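Local coordinates for protein exosome complex component Rrp42 (Archaeoglobus fulgidus, PDB 3M7N) that serves as a non-catalytic subunit of the archaeal RNA-degrading exosome, probably helping to shape the active site of its Rrp41 partner, at residues V81-V86 with I103-V108; Q57-V62 with H140-D145; L148-A153 with P184-S189. One frame throughout, in Å; residues are numbered along the deposited sequence.

Interaction 1 (V81-V86 with I103-V108). With nucleotides of chain L.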
loop_
_atom_site.group_PDB
_atom_site.type_symbol
_atom_site.label_atom_id
_atom_site.label_comp_id
_atom_site.label_asym_id
_atom_site.label_seq_id
_atom_site.Cartn_x
_atom_site.Cartn_y
_atom_site.Cartn_z
ATOM N N VAL H 81 20.983 -12.898 8.616
ATOM C CA VAL H 81 20.539 -13.744 7.530
ATOM C C VAL H 81 19.317 -13.127 6.865
ATOM O O VAL H 81 18.348 -12.785 7.528
ATOM C CB VAL H 81 20.191 -15.174 8.046
ATOM C CG1 VAL H 81 19.671 -16.048 6.899
ATOM C CG2 VAL H 81 21.403 -15.825 8.701
ATOM N N ASN H 82 19.372 -12.970 5.552
ATOM C CA ASN H 82 18.200 -12.520 4.811
ATOM C C ASN H 82 17.924 -13.426 3.620
ATOM O O ASN H 82 18.832 -14.018 3.042
ATOM C CB ASN H 82 18.349 -11.059 4.336
ATOM C CG ASN H 82 18.348 -10.065 5.487
ATOM O OD1 ASN H 82 19.404 -9.691 6.006
ATOM N ND2 ASN H 82 17.166 -9.644 5.901
ATOM N N ALA H 83 16.660 -13.515 3.246
ATOM C CA ALA H 83 16.303 -14.268 2.080
ATOM C C ALA H 83 15.477 -13.405 1.117
ATOM O O ALA H 83 14.672 -12.576 1.527
ATOM C CB ALA H 83 15.556 -15.550 2.486
ATOM N N GLU H 84 15.721 -13.576 -0.169
ATOM C CA GLU H 84 14.812 -13.060 -1.168
ATOM C C GLU H 84 14.235 -14.263 -1.912
ATOM O O GLU H 84 14.973 -15.081 -2.463
ATOM C CB GLU H 84 15.520 -12.081 -2.128
ATOM C CG GLU H 84 16.375 -11.005 -1.434
ATOM C CD GLU H 84 16.423 -9.662 -2.196
ATOM O OE1 GLU H 84 17.103 -9.549 -3.257
ATOM N N LEU H 85 12.915 -14.386 -1.867
ATOM C CA LEU H 85 12.194 -15.383 -2.640
ATOM C C LEU H 85 11.608 -14.649 -3.843
ATOM O O LEU H 85 10.405 -14.432 -3.947
ATOM C CB LEU H 85 11.100 -16.023 -1.784
ATOM C CG LEU H 85 11.488 -17.240 -0.939
ATOM C CD1 LEU H 85 12.796 -17.034 -0.210
ATOM C CD2 LEU H 85 10.383 -17.615 0.047
ATOM N N VAL H 86 12.487 -14.232 -4.742
ATOM C CA VAL H 86 12.106 -13.306 -5.809
ATOM C C VAL H 86 11.222 -13.947 -6.881
ATOM O O VAL H 86 11.217 -15.172 -7.059
ATOM C CB VAL H 86 13.345 -12.670 -6.476
ATOM C CG1 VAL H 86 14.180 -11.890 -5.442
ATOM C CG2 VAL H 86 14.173 -13.740 -7.173
ATOM N N ILE H 103 10.641 -14.197 5.510
ATOM C CA ILE H 103 11.163 -13.915 6.844
ATOM C C ILE H 103 11.301 -15.209 7.662
ATOM O O ILE H 103 12.302 -15.438 8.348
ATOM C CB ILE H 103 10.252 -12.920 7.576
ATOM C CG1 ILE H 103 10.522 -11.498 7.074
ATOM C CG2 ILE H 103 10.460 -13.003 9.076
ATOM C CD1 ILE H 103 9.364 -10.559 7.283
ATOM N N GLU H 104 10.296 -16.064 7.560
ATOM C CA GLU H 104 10.323 -17.351 8.231
ATOM C C GLU H 104 11.535 -18.189 7.792
ATOM O O GLU H 104 12.327 -18.620 8.621
ATOM C CB GLU H 104 9.017 -18.097 7.975
ATOM C CG GLU H 104 8.758 -19.257 8.912
ATOM C CD GLU H 104 7.283 -19.408 9.232
ATOM O OE1 GLU H 104 6.932 -19.338 10.428
ATOM O OE2 GLU H 104 6.477 -19.566 8.284
ATOM N N LEU H 105 11.678 -18.394 6.490
ATOM C CA LEU H 105 12.807 -19.129 5.936
ATOM C C LEU H 105 14.152 -18.604 6.431
ATOM O O LEU H 105 14.974 -19.363 6.919
ATOM C CB LEU H 105 12.763 -19.091 4.403
ATOM C CG LEU H 105 13.744 -20.022 3.679
ATOM C CD1 LEU H 105 13.119 -20.530 2.383
ATOM C CD2 LEU H 105 15.110 -19.371 3.424
ATOM N N ALA H 106 14.392 -17.307 6.318
ATOM C CA ALA H 106 15.693 -16.782 6.729
ATOM C C ALA H 106 15.921 -17.030 8.210
ATOM O O ALA H 106 17.045 -17.266 8.652
ATOM C CB ALA H 106 15.818 -15.297 6.424
ATOM N N ARG H 107 14.853 -16.953 8.983
ATOM C CA ARG H 107 14.996 -17.127 10.417
ATOM C C ARG H 107 15.236 -18.584 10.778
ATOM O O ARG H 107 15.893 -18.851 11.770
ATOM C CB ARG H 107 13.798 -16.565 11.183
ATOM C CG ARG H 107 13.752 -15.057 11.183
ATOM C CD ARG H 107 12.533 -14.553 11.912
ATOM N NE ARG H 107 12.839 -14.280 13.310
ATOM C CZ ARG H 107 12.252 -14.890 14.326
ATOM N NH1 ARG H 107 12.591 -14.584 15.570
ATOM N NH2 ARG H 107 11.328 -15.805 14.087
ATOM N N VAL H 108 14.714 -19.525 9.997
ATOM C CA VAL H 108 14.984 -20.908 10.331
ATOM C C VAL H 108 16.456 -21.183 10.049
ATOM O O VAL H 108 17.157 -21.735 10.890
ATOM C CB VAL H 108 14.066 -21.924 9.615
ATOM C CG1 VAL H 108 14.564 -23.346 9.872
ATOM C CG2 VAL H 108 12.631 -21.792 10.103
ATOM P P C L 5 14.717 -14.498 17.827
ATOM O OP1 C L 5 13.977 -15.722 17.467
ATOM O OP2 C L 5 14.271 -13.176 17.320
ATOM O "O5'" C L 5 14.799 -14.371 19.422
ATOM C "C5'" C L 5 14.947 -15.500 20.261
ATOM C "C4'" C L 5 15.426 -15.059 21.629
ATOM O "O4'" C L 5 16.527 -14.128 21.470
ATOM C "C3'" C L 5 14.436 -14.262 22.466
ATOM O "O3'" C L 5 13.471 -15.108 23.055
ATOM C "C2'" C L 5 15.402 -13.691 23.497
ATOM O "O2'" C L 5 15.925 -14.660 24.393
ATOM C "C1'" C L 5 16.501 -13.210 22.551
ATOM N N1 C L 5 16.243 -11.841 22.033
ATOM C C2 C L 5 16.217 -10.776 22.938
ATOM O O2 C L 5 16.415 -11.016 24.136
ATOM N N3 C L 5 15.978 -9.522 22.471
ATOM C C4 C L 5 15.768 -9.316 21.163
ATOM N N4 C L 5 15.540 -8.065 20.744
ATOM C C5 C L 5 15.788 -10.395 20.229
ATOM C C6 C L 5 16.025 -11.625 20.702
#

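Interaction 2 (Q57-V62 with H140-D145)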
loop_
_atom_site.group_PDB
_atom_site.type_symbol
_atom_site.label_atom_id
_atom_site.label_comp_id
_atom_site.label_asym_id
_atom_site.label_seq_id
_atom_site.Cartn_x
_atom_site.Cartn_y
_atom_site.Cartn_z
ATOM N N GLN H 57 16.596 -24.905 -6.834
ATOM C CA GLN H 57 17.900 -24.248 -6.907
ATOM C C GLN H 57 17.918 -22.964 -6.079
ATOM O O GLN H 57 16.983 -22.170 -6.103
ATOM C CB GLN H 57 18.257 -23.894 -8.357
ATOM C CG GLN H 57 18.095 -25.017 -9.345
ATOM C CD GLN H 57 18.847 -24.760 -10.651
ATOM O OE1 GLN H 57 20.045 -24.492 -10.657
ATOM N NE2 GLN H 57 18.138 -24.839 -11.754
ATOM N N VAL H 58 18.997 -22.750 -5.349
ATOM C CA VAL H 58 19.110 -21.543 -4.551
ATOM C C VAL H 58 20.571 -21.249 -4.415
ATOM O O VAL H 58 21.413 -22.161 -4.405
ATOM C CB VAL H 58 18.463 -21.700 -3.141
ATOM C CG1 VAL H 58 18.980 -22.935 -2.448
ATOM C CG2 VAL H 58 18.745 -20.480 -2.297
ATOM N N VAL H 59 20.893 -19.969 -4.344
ATOM C CA VAL H 59 22.279 -19.598 -4.176
ATOM C C VAL H 59 22.379 -18.729 -2.965
ATOM O O VAL H 59 21.495 -17.921 -2.693
ATOM C CB VAL H 59 22.883 -18.902 -5.441
ATOM C CG1 VAL H 59 22.037 -17.727 -5.875
ATOM C CG2 VAL H 59 24.300 -18.479 -5.176
ATOM N N VAL H 60 23.451 -18.920 -2.211
ATOM C CA VAL H 60 23.678 -18.118 -1.045
ATOM C C VAL H 60 25.035 -17.484 -1.184
ATOM O O VAL H 60 25.998 -18.153 -1.572
ATOM C CB VAL H 60 23.629 -18.980 0.246
ATOM C CG1 VAL H 60 24.137 -18.189 1.448
ATOM C CG2 VAL H 60 22.224 -19.500 0.488
ATOM N N GLY H 61 25.123 -16.198 -0.865
ATOM C CA GLY H 61 26.410 -15.523 -0.834
ATOM C C GLY H 61 26.660 -14.931 0.536
ATOM O O GLY H 61 25.729 -14.542 1.242
ATOM N N VAL H 62 27.924 -14.874 0.922
ATOM C CA VAL H 62 28.283 -14.304 2.201
ATOM C C VAL H 62 29.139 -13.073 1.992
ATOM O O VAL H 62 30.035 -13.078 1.163
ATOM C CB VAL H 62 29.070 -15.315 3.077
ATOM C CG1 VAL H 62 29.438 -14.680 4.419
ATOM C CG2 VAL H 62 28.260 -16.585 3.283
ATOM N N HIS H 140 19.130 -16.443 -1.909
ATOM C CA HIS H 140 18.491 -16.014 -3.144
ATOM C C HIS H 140 17.929 -17.197 -3.915
ATOM O O HIS H 140 18.663 -17.939 -4.540
ATOM C CB HIS H 140 19.501 -15.284 -4.022
ATOM C CG HIS H 140 18.907 -14.179 -4.828
ATOM N ND1 HIS H 140 18.395 -14.375 -6.096
ATOM C CD2 HIS H 140 18.732 -12.862 -4.550
ATOM C CE1 HIS H 140 17.926 -13.232 -6.557
ATOM N NE2 HIS H 140 18.131 -12.294 -5.644
ATOM N N ALA H 141 16.618 -17.360 -3.881
ATOM C CA ALA H 141 15.974 -18.461 -4.571
ATOM C C ALA H 141 16.110 -18.281 -6.080
ATOM O O ALA H 141 15.979 -17.172 -6.573
ATOM C CB ALA H 141 14.520 -18.530 -4.168
ATOM N N LEU H 142 16.390 -19.358 -6.809
ATOM C CA LEU H 142 16.424 -19.302 -8.275
ATOM C C LEU H 142 15.262 -20.066 -8.882
ATOM O O LEU H 142 14.624 -19.598 -9.838
ATOM C CB LEU H 142 17.735 -19.843 -8.824
ATOM C CG LEU H 142 18.940 -19.060 -8.309
ATOM C CD1 LEU H 142 20.245 -19.814 -8.525
ATOM C CD2 LEU H 142 18.989 -17.653 -8.925
ATOM N N ASP H 143 14.978 -21.232 -8.308
ATOM C CA ASP H 143 14.007 -22.142 -8.886
ATOM C C ASP H 143 13.293 -22.863 -7.759
ATOM O O ASP H 143 13.883 -23.675 -7.055
ATOM C CB ASP H 143 14.723 -23.144 -9.788
ATOM C CG ASP H 143 13.927 -23.498 -11.050
ATOM O OD1 ASP H 143 14.432 -24.306 -11.870
ATOM O OD2 ASP H 143 12.812 -22.983 -11.231
ATOM N N ASP H 144 12.024 -22.556 -7.573
ATOM C CA ASP H 144 11.282 -23.189 -6.511
ATOM C C ASP H 144 10.579 -24.434 -6.982
ATOM O O ASP H 144 9.484 -24.357 -7.530
ATOM C CB ASP H 144 10.245 -22.242 -5.902
ATOM C CG ASP H 144 9.533 -22.864 -4.709
ATOM O OD1 ASP H 144 8.614 -22.230 -4.182
ATOM O OD2 ASP H 144 9.902 -23.994 -4.291
ATOM N N ASP H 145 11.196 -25.586 -6.752
ATOM C CA ASP H 145 10.486 -26.843 -6.958
ATOM C C ASP H 145 10.249 -27.579 -5.627
ATOM O O ASP H 145 10.252 -28.803 -5.582
ATOM C CB ASP H 145 11.207 -27.734 -7.966
ATOM C CG ASP H 145 10.263 -28.700 -8.666
ATOM O OD1 ASP H 145 10.698 -29.815 -9.056
ATOM O OD2 ASP H 145 9.074 -28.348 -8.817
HETATM O O HOH W 1 16.090 -26.509 -12.142
#

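Interaction 3 (L148-A153 with P184-S189)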
loop_
_atom_site.group_PDB
_atom_site.type_symbol
_atom_site.label_atom_id
_atom_site.label_comp_id
_atom_site.label_asym_id
_atom_site.label_seq_id
_atom_site.Cartn_x
_atom_site.Cartn_y
_atom_site.Cartn_z
ATOM N N LEU H 148 12.687 -25.116 -0.559
ATOM C CA LEU H 148 13.715 -24.079 -0.579
ATOM C C LEU H 148 14.357 -23.958 0.792
ATOM O O LEU H 148 15.528 -23.596 0.928
ATOM C CB LEU H 148 13.098 -22.727 -0.979
ATOM C CG LEU H 148 13.073 -22.460 -2.487
ATOM C CD1 LEU H 148 12.211 -21.279 -2.820
ATOM C CD2 LEU H 148 14.469 -22.236 -2.957
ATOM N N LEU H 149 13.567 -24.236 1.819
ATOM C CA LEU H 149 14.074 -24.180 3.176
ATOM C C LEU H 149 15.330 -25.072 3.393
ATOM O O LEU H 149 16.405 -24.568 3.729
ATOM C CB LEU H 149 12.950 -24.545 4.139
ATOM C CG LEU H 149 13.292 -24.574 5.617
ATOM C CD1 LEU H 149 13.999 -23.297 6.019
ATOM C CD2 LEU H 149 12.007 -24.786 6.411
ATOM N N ASP H 150 15.216 -26.384 3.186
ATOM C CA ASP H 150 16.392 -27.242 3.402
ATOM C C ASP H 150 17.512 -26.917 2.410
ATOM O O ASP H 150 18.673 -26.830 2.791
ATOM C CB ASP H 150 16.034 -28.735 3.352
ATOM C CG ASP H 150 15.082 -29.150 4.472
ATOM O OD1 ASP H 150 14.428 -30.209 4.333
ATOM O OD2 ASP H 150 14.984 -28.422 5.481
ATOM N N ALA H 151 17.157 -26.723 1.142
ATOM C CA ALA H 151 18.134 -26.259 0.145
ATOM C C ALA H 151 18.920 -25.040 0.643
ATOM O O ALA H 151 20.155 -24.995 0.538
ATOM C CB ALA H 151 17.449 -25.947 -1.191
ATOM N N SER H 152 18.217 -24.076 1.226
ATOM C CA SER H 152 18.874 -22.842 1.690
ATOM C C SER H 152 19.796 -23.082 2.868
ATOM O O SER H 152 20.912 -22.545 2.934
ATOM C CB SER H 152 17.850 -21.752 2.048
ATOM O OG SER H 152 17.014 -21.450 0.938
ATOM N N ALA H 153 19.314 -23.886 3.811
ATOM C CA ALA H 153 20.101 -24.238 4.986
ATOM C C ALA H 153 21.413 -24.875 4.550
ATOM O O ALA H 153 22.469 -24.556 5.086
ATOM C CB ALA H 153 19.321 -25.187 5.857
ATOM N N PRO H 184 25.230 -27.543 10.877
ATOM C CA PRO H 184 23.765 -27.511 10.963
ATOM C C PRO H 184 23.135 -27.971 9.655
ATOM O O PRO H 184 23.497 -27.443 8.591
ATOM C CB PRO H 184 23.431 -26.024 11.128
ATOM C CG PRO H 184 24.699 -25.327 11.345
ATOM C CD PRO H 184 25.841 -26.206 10.970
ATOM N N VAL H 185 22.188 -28.903 9.741
ATOM C CA VAL H 185 21.446 -29.384 8.589
ATOM C C VAL H 185 20.022 -29.504 9.035
ATOM O O VAL H 185 19.751 -30.020 10.146
ATOM C CB VAL H 185 21.917 -30.777 8.148
ATOM C CG1 VAL H 185 21.059 -31.294 7.007
ATOM C CG2 VAL H 185 23.410 -30.753 7.786
ATOM N N SER H 186 19.117 -29.005 8.186
ATOM C CA SER H 186 17.693 -29.010 8.484
ATOM C C SER H 186 16.965 -29.999 7.602
ATOM O O SER H 186 17.294 -30.156 6.426
ATOM C CB SER H 186 17.087 -27.603 8.302
ATOM O OG SER H 186 16.840 -27.327 6.924
ATOM N N VAL H 187 15.975 -30.672 8.179
ATOM C CA VAL H 187 15.165 -31.654 7.468
ATOM C C VAL H 187 13.698 -31.301 7.603
ATOM O O VAL H 187 13.153 -31.242 8.708
ATOM C CB VAL H 187 15.362 -33.090 8.025
ATOM C CG1 VAL H 187 14.410 -34.077 7.333
ATOM C CG2 VAL H 187 16.814 -33.529 7.880
ATOM N N THR H 188 13.043 -31.129 6.465
ATOM C CA THR H 188 11.693 -30.605 6.437
ATOM C C THR H 188 10.743 -31.611 5.849
ATOM O O THR H 188 10.969 -32.128 4.756
ATOM C CB THR H 188 11.629 -29.282 5.604
ATOM O OG1 THR H 188 12.385 -28.272 6.280
ATOM C CG2 THR H 188 10.189 -28.826 5.400
ATOM N N SER H 189 9.657 -31.876 6.567
ATOM C CA SER H 189 8.681 -32.817 6.063
ATOM C C SER H 189 7.303 -32.197 5.848
ATOM O O SER H 189 6.839 -31.360 6.628
ATOM C CB SER H 189 8.587 -34.047 6.989
ATOM O OG SER H 189 9.850 -34.662 7.147
HETATM O O HOH W 2 19.363 -28.834 5.312
HETATM O O HOH W 3 22.564 -24.860 7.894
#

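Interaction 1 (V81-V86 with I103-V108)
Ala106 and Ala83 meet methyl to methyl where helix 100-115 lies against strand 78-84, outermost within this chain in the mixed sheet of the RNase PH fold, an alpha-on-beta packing. The two axes come within 7.0 Å and their chain directions differ by 142°, so the helix runs roughly back along the strand.

The apolar contacts carry this pairing, and no hydrogen bond crosses it. Ala106 CB sits over the strand backbone, 3.7 Å from Ala83 N and 4.0 Å from Ala83 CB. Such closeness is consistent with small side chains on both partners. On one flank Val81 has CG1 anti to its backbone N (chi1 178°), which sends this methyl to Ala106, 3.4 Å from Ala106 O. On the other flank Leu105 holds CG anti to its backbone N, and its CD2 reaches Ala83 CB at 4.0 Å; its CD1 looks to Leu85 CD1 at 4.4 Å, a looser touch. Leu105 also packs on Leu148, Leu149 and Ser152, so it is shared with the next helix.

The polar partners lie outside the two segments. Asn82 and Glu84 hydrogen-bond through their backbones to strand 131-141, which places this strand in the sheet. Glu104 forms a salt bridge with Lys103 of a neighbouring Rrp41-type subunit, and Arg107 forms one with Glu100 of the same subunit, consistent with a helix that faces the subunit interface and bound RNA.

Arg107 points away from the strand and bends at chi3 (93°) to bring its guanidinium to a cytidine nucleotide of the RNA chain. Its NH1 comes to 2.6 Å from OP1 of that nucleotide, obliquely to the guanidinium plane, while OP2 lies in plane at the edge, 2.8 Å from NH1.

Interaction 2 (Q57-V62 with H140-D145)
Gln57 and Asp143 run alongside each other with their ends directed alike, CB of Asp143 lying 3.9 Å from CG of Gln57. Their amide and carboxylate planes are turned 52° apart, and NE2 of Gln57 stays 3.7 Å from OD1 of Asp143. A water closes that gap, accepting from NE2 and donating to OD1. Both Asp143 carboxylate oxygens also take backbone N-H groups of a neighbouring Rrp41-type subunit, from Lys37 and Arg38, which should fix the carboxylate's rotation.

Val59, on the face of Gln57 and Asp143, crosses Leu142 at a slant. CG1 of Val59 stands between its own backbone N and carbonyl carbon (chi1 53°), and from there it meets CD1 of Leu142 at 3.8 Å. His140 lays its CB near Val59 while its ring leads away, towards Glu128 of the neighbouring subunit, to which NE2 makes a weak hydrogen bond. Val58 faces the other way, towards helix 148-161, and rests CG2 3.4 Å from the carbonyl O of His140.

The backbone pairing sets which residues face each other. Val59 and His140 exchange two hydrogen bonds, the one from Val59 N to His140 O nearly straight at 176°. At the other end Gln57 N donates to Asp143 O in the carbonyl plane, on a lone pair. Gln57 O then accepts twice, from Leu142 N at 3.0 Å and from Asp143 N at 3.1 Å, both donors arriving from the same face of its plane. The register thus slips by one residue, and Leu142 and Asp143 together stand opposite Gln57. This is a classic beta bulge, placed where the chain following strand 131-141 turns a corner beside strand 56-67 of the RNase PH sheet, on the face turned to the neighbouring subunit.

Interaction 3 (L148-A153 with P184-S189)
Asp150 and Ser186 are the residues whose CA atoms come nearest across the two segments, at 5.5 Å, where helix segment 148-153 and strand segment 185-189 bring their axes to 7.5 Å and run almost antiparallel at 171°. Asp150 carries the contact with its carboxylate. Its OD2 accepts from two hydroxyls of the strand: Ser186 OG at 2.6 Å, on the anti side, and Thr188 OG1 at 2.7 Å, from above the carboxylate plane. Ser186 OG gets there by standing between its own backbone N and carbonyl carbon (chi1 80°). The two donors come from opposite faces of that plane, so they clasp the oxygen between them. OD1 takes a weak bond from Thr188 N, bent to 129°. An alanine here would probably leave the Ser186 hydroxyl without this acceptor and free to turn, and take from Thr188 its hydroxyl bond to OD2 and the weak one from its N-H.

Around this polar grip Ala153 CB lies 3.4 Å from Ser186 OG, and Leu149 crosses Thr188 at about a right angle, its CD2 3.5 Å from Thr188 OG1. Two waters add bridges: one donates to Asp150 O and Ser186 O, the other to Ala153 O and Pro184 O.

Within its sheet, strand 185-192 bonds to strand 211-216, where Thr213 OG1 pairs with Thr188 OG1, and Val187 and Ser189 turn to helix 235-253; on the far side of helix 148-161, Leu148, Ala151 and Ser152 pack on Val58 of strand 56-67.

The three contacts form a compact cluster, with centres about 11 Å apart for interactions 1 and 2 and about 12 Å for either paired with interaction 3. Along the chain, interaction 1 is nested inside the loop closed by interaction 2, and interaction 3 follows both. Interactions 1 and 2 share the mixed sheet, joined by a probable hydrogen bond between Glu84 O and Ala141 N. Ala141 CB in turn packs on Leu148 CD1 of interaction 3, which couples this layer to the four-stranded antiparallel sheet holding strand 185-192. The layers thus probably form one connected interior, with interactions 1 and 2 at interfaces with Rrp41-type subunits and no other protein chain touching interaction 3.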